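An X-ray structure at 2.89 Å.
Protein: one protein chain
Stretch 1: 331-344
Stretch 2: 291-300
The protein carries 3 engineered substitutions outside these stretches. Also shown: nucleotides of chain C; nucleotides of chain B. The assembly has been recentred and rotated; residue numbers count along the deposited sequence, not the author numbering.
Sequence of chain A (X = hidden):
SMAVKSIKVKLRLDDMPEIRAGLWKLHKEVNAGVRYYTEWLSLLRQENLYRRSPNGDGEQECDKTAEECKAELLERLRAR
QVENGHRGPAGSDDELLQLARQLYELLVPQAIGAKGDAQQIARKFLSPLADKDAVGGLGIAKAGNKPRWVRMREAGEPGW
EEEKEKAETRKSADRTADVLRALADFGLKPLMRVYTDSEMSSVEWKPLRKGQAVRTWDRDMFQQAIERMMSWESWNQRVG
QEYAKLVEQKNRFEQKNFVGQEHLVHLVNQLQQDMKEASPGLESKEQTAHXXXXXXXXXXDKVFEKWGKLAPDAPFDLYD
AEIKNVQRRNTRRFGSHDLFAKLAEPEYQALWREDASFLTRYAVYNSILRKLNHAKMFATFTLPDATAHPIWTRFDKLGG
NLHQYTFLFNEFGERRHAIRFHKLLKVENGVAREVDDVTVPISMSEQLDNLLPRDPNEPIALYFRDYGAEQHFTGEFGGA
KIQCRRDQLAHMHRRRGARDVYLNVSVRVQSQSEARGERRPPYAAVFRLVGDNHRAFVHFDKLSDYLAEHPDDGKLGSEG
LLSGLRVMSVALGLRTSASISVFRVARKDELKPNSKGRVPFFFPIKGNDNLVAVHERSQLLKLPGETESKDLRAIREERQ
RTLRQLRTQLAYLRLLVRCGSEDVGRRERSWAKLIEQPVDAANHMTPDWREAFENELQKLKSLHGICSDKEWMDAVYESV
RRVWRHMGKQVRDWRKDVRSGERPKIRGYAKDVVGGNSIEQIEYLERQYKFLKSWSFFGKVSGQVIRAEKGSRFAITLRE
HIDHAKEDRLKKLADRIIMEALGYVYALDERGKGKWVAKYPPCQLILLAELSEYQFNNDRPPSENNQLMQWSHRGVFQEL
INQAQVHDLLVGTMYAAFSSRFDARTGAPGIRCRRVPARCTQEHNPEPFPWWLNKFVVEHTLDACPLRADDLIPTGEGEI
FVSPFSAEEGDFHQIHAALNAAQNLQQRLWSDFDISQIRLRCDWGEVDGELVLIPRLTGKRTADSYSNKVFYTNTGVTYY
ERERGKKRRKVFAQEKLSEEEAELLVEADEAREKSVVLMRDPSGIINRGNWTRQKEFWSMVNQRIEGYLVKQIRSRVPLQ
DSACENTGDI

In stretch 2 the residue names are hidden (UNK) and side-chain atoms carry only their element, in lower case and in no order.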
# COMPACT_ATOMS: atom_id res chain seq x y z
N THR A 331 -10.62 -14.98 -20.03
CA THR A 331 -9.78 -15.95 -19.33
C THR A 331 -9.30 -15.45 -17.98
O THR A 331 -9.00 -16.26 -17.10
CB THR A 331 -8.58 -16.33 -20.20
OG1 THR A 331 -7.85 -15.15 -20.56
CG2 THR A 331 -9.04 -17.03 -21.47
N ARG A 332 -9.22 -14.13 -17.79
CA ARG A 332 -8.68 -13.60 -16.54
C ARG A 332 -9.62 -13.85 -15.37
O ARG A 332 -9.17 -14.22 -14.28
CB ARG A 332 -8.38 -12.11 -16.69
CG ARG A 332 -7.26 -11.79 -17.67
CD ARG A 332 -7.30 -10.34 -18.13
NE ARG A 332 -7.06 -9.41 -17.04
CZ ARG A 332 -5.86 -8.96 -16.69
NH1 ARG A 332 -4.78 -9.38 -17.35
NH2 ARG A 332 -5.72 -8.11 -15.68
N ARG A 333 -10.92 -13.65 -15.57
CA ARG A 333 -11.89 -13.76 -14.48
C ARG A 333 -12.56 -15.13 -14.49
O ARG A 333 -13.79 -15.26 -14.56
CB ARG A 333 -12.93 -12.65 -14.59
CG ARG A 333 -12.36 -11.26 -14.38
CD ARG A 333 -13.44 -10.21 -14.60
NE ARG A 333 -12.96 -8.87 -14.28
CZ ARG A 333 -13.69 -7.77 -14.44
NH1 ARG A 333 -14.93 -7.85 -14.91
NH2 ARG A 333 -13.19 -6.58 -14.12
N PHE A 334 -11.74 -16.18 -14.42
CA PHE A 334 -12.25 -17.54 -14.40
C PHE A 334 -11.53 -18.33 -13.31
O PHE A 334 -10.35 -18.09 -13.02
CB PHE A 334 -12.07 -18.23 -15.75
CG PHE A 334 -12.59 -19.64 -15.79
CD1 PHE A 334 -11.72 -20.72 -15.81
CD2 PHE A 334 -13.95 -19.90 -15.80
CE1 PHE A 334 -12.19 -22.01 -15.83
CE2 PHE A 334 -14.43 -21.19 -15.82
CZ PHE A 334 -13.55 -22.25 -15.84
N GLY A 335 -12.25 -19.28 -12.71
CA GLY A 335 -11.71 -20.07 -11.63
C GLY A 335 -11.10 -21.39 -12.07
O GLY A 335 -10.38 -21.46 -13.07
N SER A 336 -11.40 -22.45 -11.32
CA SER A 336 -10.78 -23.75 -11.53
C SER A 336 -11.64 -24.61 -12.44
O SER A 336 -12.83 -24.80 -12.18
CB SER A 336 -10.57 -24.44 -10.18
OG SER A 336 -10.35 -25.83 -10.34
N HIS A 337 -11.03 -25.11 -13.53
CA HIS A 337 -11.73 -26.06 -14.38
C HIS A 337 -12.06 -27.34 -13.62
O HIS A 337 -13.19 -27.83 -13.68
CB HIS A 337 -10.88 -26.38 -15.62
CG HIS A 337 -11.39 -27.53 -16.43
ND1 HIS A 337 -10.94 -28.83 -16.26
CD2 HIS A 337 -12.30 -27.59 -17.44
CE1 HIS A 337 -11.56 -29.62 -17.12
NE2 HIS A 337 -12.39 -28.90 -17.84
N ASP A 338 -11.09 -27.87 -12.87
CA ASP A 338 -11.28 -29.15 -12.20
C ASP A 338 -12.38 -29.08 -11.15
O ASP A 338 -13.08 -30.07 -10.92
CB ASP A 338 -9.97 -29.61 -11.57
CG ASP A 338 -8.87 -29.79 -12.59
OD1 ASP A 338 -9.04 -29.29 -13.73
OD2 ASP A 338 -7.85 -30.44 -12.28
N LEU A 339 -12.56 -27.92 -10.51
CA LEU A 339 -13.64 -27.77 -9.55
C LEU A 339 -14.99 -27.87 -10.25
O LEU A 339 -15.91 -28.54 -9.77
CB LEU A 339 -13.51 -26.44 -8.81
CG LEU A 339 -13.78 -26.45 -7.31
CD1 LEU A 339 -14.26 -25.08 -6.85
CD2 LEU A 339 -14.76 -27.55 -6.92
N PHE A 340 -15.13 -27.20 -11.39
CA PHE A 340 -16.38 -27.27 -12.13
C PHE A 340 -16.55 -28.63 -12.80
O PHE A 340 -17.68 -29.10 -12.98
CB PHE A 340 -16.44 -26.14 -13.15
CG PHE A 340 -16.51 -24.78 -12.54
CD1 PHE A 340 -17.45 -24.48 -11.57
CD2 PHE A 340 -15.62 -23.79 -12.92
CE1 PHE A 340 -17.52 -23.22 -11.00
CE2 PHE A 340 -15.68 -22.53 -12.36
CZ PHE A 340 -16.63 -22.25 -11.40
N ALA A 341 -15.45 -29.28 -13.16
CA ALA A 341 -15.54 -30.63 -13.72
C ALA A 341 -16.09 -31.61 -12.69
O ALA A 341 -16.91 -32.47 -13.02
CB ALA A 341 -14.17 -31.09 -14.21
N LYS A 342 -15.66 -31.48 -11.43
CA LYS A 342 -16.16 -32.36 -10.38
C LYS A 342 -17.53 -31.91 -9.87
O LYS A 342 -18.29 -32.74 -9.36
CB LYS A 342 -15.15 -32.43 -9.24
CG LYS A 342 -15.39 -33.59 -8.27
CD LYS A 342 -14.67 -34.87 -8.69
CE LYS A 342 -13.18 -34.79 -8.41
NZ LYS A 342 -12.51 -36.11 -8.59
N LEU A 343 -17.86 -30.63 -10.00
CA LEU A 343 -19.20 -30.16 -9.64
C LEU A 343 -20.24 -30.56 -10.67
O LEU A 343 -21.44 -30.50 -10.38
CB LEU A 343 -19.21 -28.64 -9.45
CG LEU A 343 -18.56 -28.06 -8.19
CD1 LEU A 343 -18.60 -26.55 -8.24
CD2 LEU A 343 -19.24 -28.57 -6.93
N ALA A 344 -19.82 -30.94 -11.88
CA ALA A 344 -20.75 -31.44 -12.87
C ALA A 344 -21.11 -32.90 -12.65
O ALA A 344 -22.13 -33.37 -13.17
CB ALA A 344 -20.18 -31.24 -14.28
N UNK A 291 -9.52 -27.22 0.05
CA UNK A 291 -10.82 -26.69 0.43
C UNK A 291 -11.34 -25.75 -0.65
O UNK A 291 -10.58 -25.10 -1.36
c UNK A 291 -11.51 -26.46 4.12
o UNK A 291 -11.15 -29.36 6.30
c UNK A 291 -11.05 -28.54 5.20
c UNK A 291 -10.38 -28.98 4.07
c UNK A 291 -10.73 -25.96 1.77
c UNK A 291 -11.61 -27.28 5.23
c UNK A 291 -10.28 -28.14 2.97
c UNK A 291 -10.84 -26.87 2.98
N UNK A 292 -12.67 -25.69 -0.76
CA UNK A 292 -13.30 -24.87 -1.79
C UNK A 292 -13.16 -23.40 -1.40
O UNK A 292 -13.77 -22.94 -0.44
c UNK A 292 -14.86 -26.66 -2.54
c UNK A 292 -15.43 -24.27 -2.94
c UNK A 292 -14.76 -25.25 -1.99
N UNK A 293 -12.36 -22.65 -2.17
CA UNK A 293 -12.17 -21.23 -1.95
C UNK A 293 -12.88 -20.42 -3.03
O UNK A 293 -13.29 -20.95 -4.06
c UNK A 293 -9.94 -21.78 -0.95
c UNK A 293 -10.67 -20.87 -1.92
o UNK A 293 -10.12 -21.03 -3.23
N UNK A 294 -13.01 -19.12 -2.77
CA UNK A 294 -13.65 -18.24 -3.74
C UNK A 294 -12.87 -18.08 -5.02
O UNK A 294 -13.46 -17.85 -6.09
N UNK A 295 -11.54 -18.21 -4.95
CA UNK A 295 -10.71 -18.10 -6.15
C UNK A 295 -11.03 -19.20 -7.15
O UNK A 295 -11.11 -18.95 -8.36
n UNK A 295 -4.32 -17.00 -6.46
c UNK A 295 -9.24 -18.13 -5.75
c UNK A 295 -8.28 -18.53 -6.84
c UNK A 295 -6.85 -18.22 -6.43
c UNK A 295 -5.40 -16.23 -6.45
n UNK A 295 -5.27 -14.92 -6.46
n UNK A 295 -6.61 -16.78 -6.43
N UNK A 296 -11.21 -20.44 -6.67
CA UNK A 296 -11.52 -21.54 -7.57
C UNK A 296 -12.93 -21.42 -8.13
O UNK A 296 -13.19 -21.88 -9.25
c UNK A 296 -11.34 -22.87 -6.84
N UNK A 297 -13.84 -20.80 -7.39
CA UNK A 297 -15.21 -20.58 -7.84
C UNK A 297 -15.38 -19.29 -8.63
O UNK A 297 -16.51 -18.82 -8.78
c UNK A 297 -17.25 -21.72 -4.71
c UNK A 297 -17.14 -22.87 -6.92
c UNK A 297 -16.17 -20.59 -6.64
c UNK A 297 -16.43 -21.93 -5.96
N UNK A 298 -14.29 -18.71 -9.12
CA UNK A 298 -14.41 -17.45 -9.85
C UNK A 298 -15.23 -17.65 -11.12
O UNK A 298 -14.96 -18.56 -11.91
c UNK A 298 -13.02 -16.89 -10.19
c UNK A 298 -11.69 -14.89 -10.99
n UNK A 298 -10.73 -14.96 -9.90
c UNK A 298 -9.69 -15.78 -9.87
n UNK A 298 -8.87 -15.78 -8.83
n UNK A 298 -9.46 -16.60 -10.88
c UNK A 298 -13.06 -15.42 -10.60
N UNK A 299 -16.24 -16.81 -11.29
CA UNK A 299 -17.14 -16.97 -12.42
C UNK A 299 -18.08 -18.15 -12.32
O UNK A 299 -18.56 -18.63 -13.35
N UNK A 300 -18.34 -18.64 -11.11
CA UNK A 300 -19.28 -19.74 -10.94
C UNK A 300 -20.72 -19.32 -11.16
O UNK A 300 -21.58 -20.17 -11.41
c UNK A 300 -19.14 -20.34 -9.54
o UNK A 300 -19.38 -19.35 -8.56
P DT C 4 -6.26 -18.23 -10.66
OP1 DT C 4 -6.86 -17.35 -9.63
OP2 DT C 4 -4.81 -18.14 -10.95
O5' DT C 4 -6.62 -19.75 -10.34
C5' DT C 4 -7.98 -20.14 -10.17
C4' DT C 4 -8.09 -21.64 -9.97
O4' DT C 4 -7.69 -22.32 -11.18
C3' DT C 4 -7.20 -22.22 -8.88
O3' DT C 4 -7.84 -22.11 -7.61
C2' DT C 4 -7.06 -23.67 -9.33
C1' DT C 4 -7.06 -23.55 -10.85
N1 DT C 4 -5.68 -23.56 -11.45
C2 DT C 4 -5.05 -24.76 -11.63
O2 DT C 4 -5.55 -25.83 -11.34
N3 DT C 4 -3.80 -24.67 -12.17
C4 DT C 4 -3.13 -23.52 -12.55
O4 DT C 4 -2.00 -23.55 -13.03
C5 DT C 4 -3.85 -22.29 -12.33
C7 DT C 4 -3.22 -20.98 -12.69
C6 DT C 4 -5.08 -22.37 -11.80
P DC C 3 -4.25 -14.74 -14.52
OP1 DC C 3 -4.82 -13.77 -13.57
OP2 DC C 3 -2.82 -15.11 -14.45
O5' DC C 3 -5.09 -16.11 -14.45
C5' DC C 3 -6.51 -16.08 -14.52
C4' DC C 3 -7.10 -17.47 -14.38
O4' DC C 3 -6.82 -18.26 -15.56
C3' DC C 3 -6.52 -18.31 -13.26
O3' DC C 3 -7.07 -17.93 -12.02
C2' DC C 3 -6.98 -19.69 -13.68
C1' DC C 3 -6.74 -19.63 -15.19
N1 DC C 3 -5.41 -20.16 -15.57
C2 DC C 3 -5.22 -21.54 -15.64
O2 DC C 3 -6.17 -22.29 -15.40
N3 DC C 3 -3.99 -22.02 -15.97
C4 DC C 3 -2.99 -21.17 -16.21
N4 DC C 3 -1.80 -21.69 -16.53
C5 DC C 3 -3.17 -19.76 -16.14
C6 DC C 3 -4.38 -19.30 -15.81
P G B 110 -3.09 -33.82 -17.31
OP1 G B 110 -3.48 -35.05 -18.05
OP2 G B 110 -1.95 -32.99 -17.79
O5' G B 110 -4.36 -32.87 -17.18
C5' G B 110 -5.49 -33.27 -16.43
C4' G B 110 -6.36 -32.10 -16.04
O4' G B 110 -5.66 -31.22 -15.13
C3' G B 110 -6.77 -31.18 -17.17
O3' G B 110 -7.83 -31.71 -17.95
C2' G B 110 -7.14 -29.90 -16.43
O2' G B 110 -8.42 -30.00 -15.84
C1' G B 110 -6.09 -29.89 -15.32
N9 G B 110 -4.93 -29.04 -15.68
C8 G B 110 -3.70 -29.41 -16.15
N7 G B 110 -2.91 -28.39 -16.37
C5 G B 110 -3.67 -27.29 -16.03
C6 G B 110 -3.36 -25.90 -16.06
O6 G B 110 -2.31 -25.36 -16.40
N1 G B 110 -4.44 -25.13 -15.62
C2 G B 110 -5.65 -25.63 -15.21
N2 G B 110 -6.57 -24.73 -14.82
N3 G B 110 -5.95 -26.92 -15.18
C4 G B 110 -4.92 -27.68 -15.60

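Position 291 carries one carbon leading into a six-carbon ring that bears a single oxygen, and it lies out of reach of stretch 1. The ring and its oxygen define Tyr 291.

At 292 one carbon carries two others, without a heteroatom. The residue is Val 292, and its CG1 lies 4.2 Å from Leu 339 CD1, an apolar contact.

Position 293 branches at CB into one oxygen and one carbon and makes no contact with stretch 1: Thr 293. Position 294 has no side-chain atoms and is Gly 294.

Position 295 has three carbons, a nitrogen, then a carbon carrying two more nitrogens. This guanidinium, Arg 295, lies with one face over the phosphate oxygen OP1 of DT4.

Position 296 has one carbon, CB, 3.7 Å from Leu 339 CD1 and 3.8 Å from Ser 336 CB; it is Ala 296. Its carbonyl accepts from Ser 336 N (N to O 2.8 Å), and the 170° angle at the hydrogen makes this bond nearly linear.

Position 297 has four carbons forked at the second. CA-to-CB points away from stretch 1, yet the end of the chain comes nearer, as Leu 297 CD2 shows, 3.6 Å from Leu 339 CD1 and 4.1 Å from Phe 340 CE1.

Position 298 repeats the guanidinium pattern, with CA-to-CB pointing toward stretch 1. As Arg 298, it donates from NH2 to Phe 334 O (2.8 Å, weak at 127°) and to DC3 O3' (3.0 Å), while NH1 reaches DT4 OP1 at 2.7 Å.

Position 299 is bare, at phi 72°, a value that favours glycine. A modelled CB would sit 3.2 Å from Arg 333 O, a tight fit, consistent with Gly 299.

At 300 one carbon bears one oxygen: Ser 300. Its OG donates to Leu 297 O (2.9 Å), and its CB approaches the edge of the Phe 340 ring, 3.6 Å from CE1.

The contact, burying 510 Å² over both sides, joins a polar backbone seam to an apolar patch. Gly 335 lies at the seam, its N donating weakly to Arg 298 O (2.9 Å, 121°) and its CA 3.3 Å from Ala 296 O in a CA-H...O contact. A CB there would clash with Ala 296 O and Arg 298 N, so this close approach needs glycine. Next to it, Ser 336 OG caps the helix by accepting from Leu 339 N (3.0 Å). Arg 298 ties the seam to the nucleic acid, its NH2 serving both Phe 334 O and the DNA backbone.

Stretch 2, residues 291-300: YVTGRALRGS
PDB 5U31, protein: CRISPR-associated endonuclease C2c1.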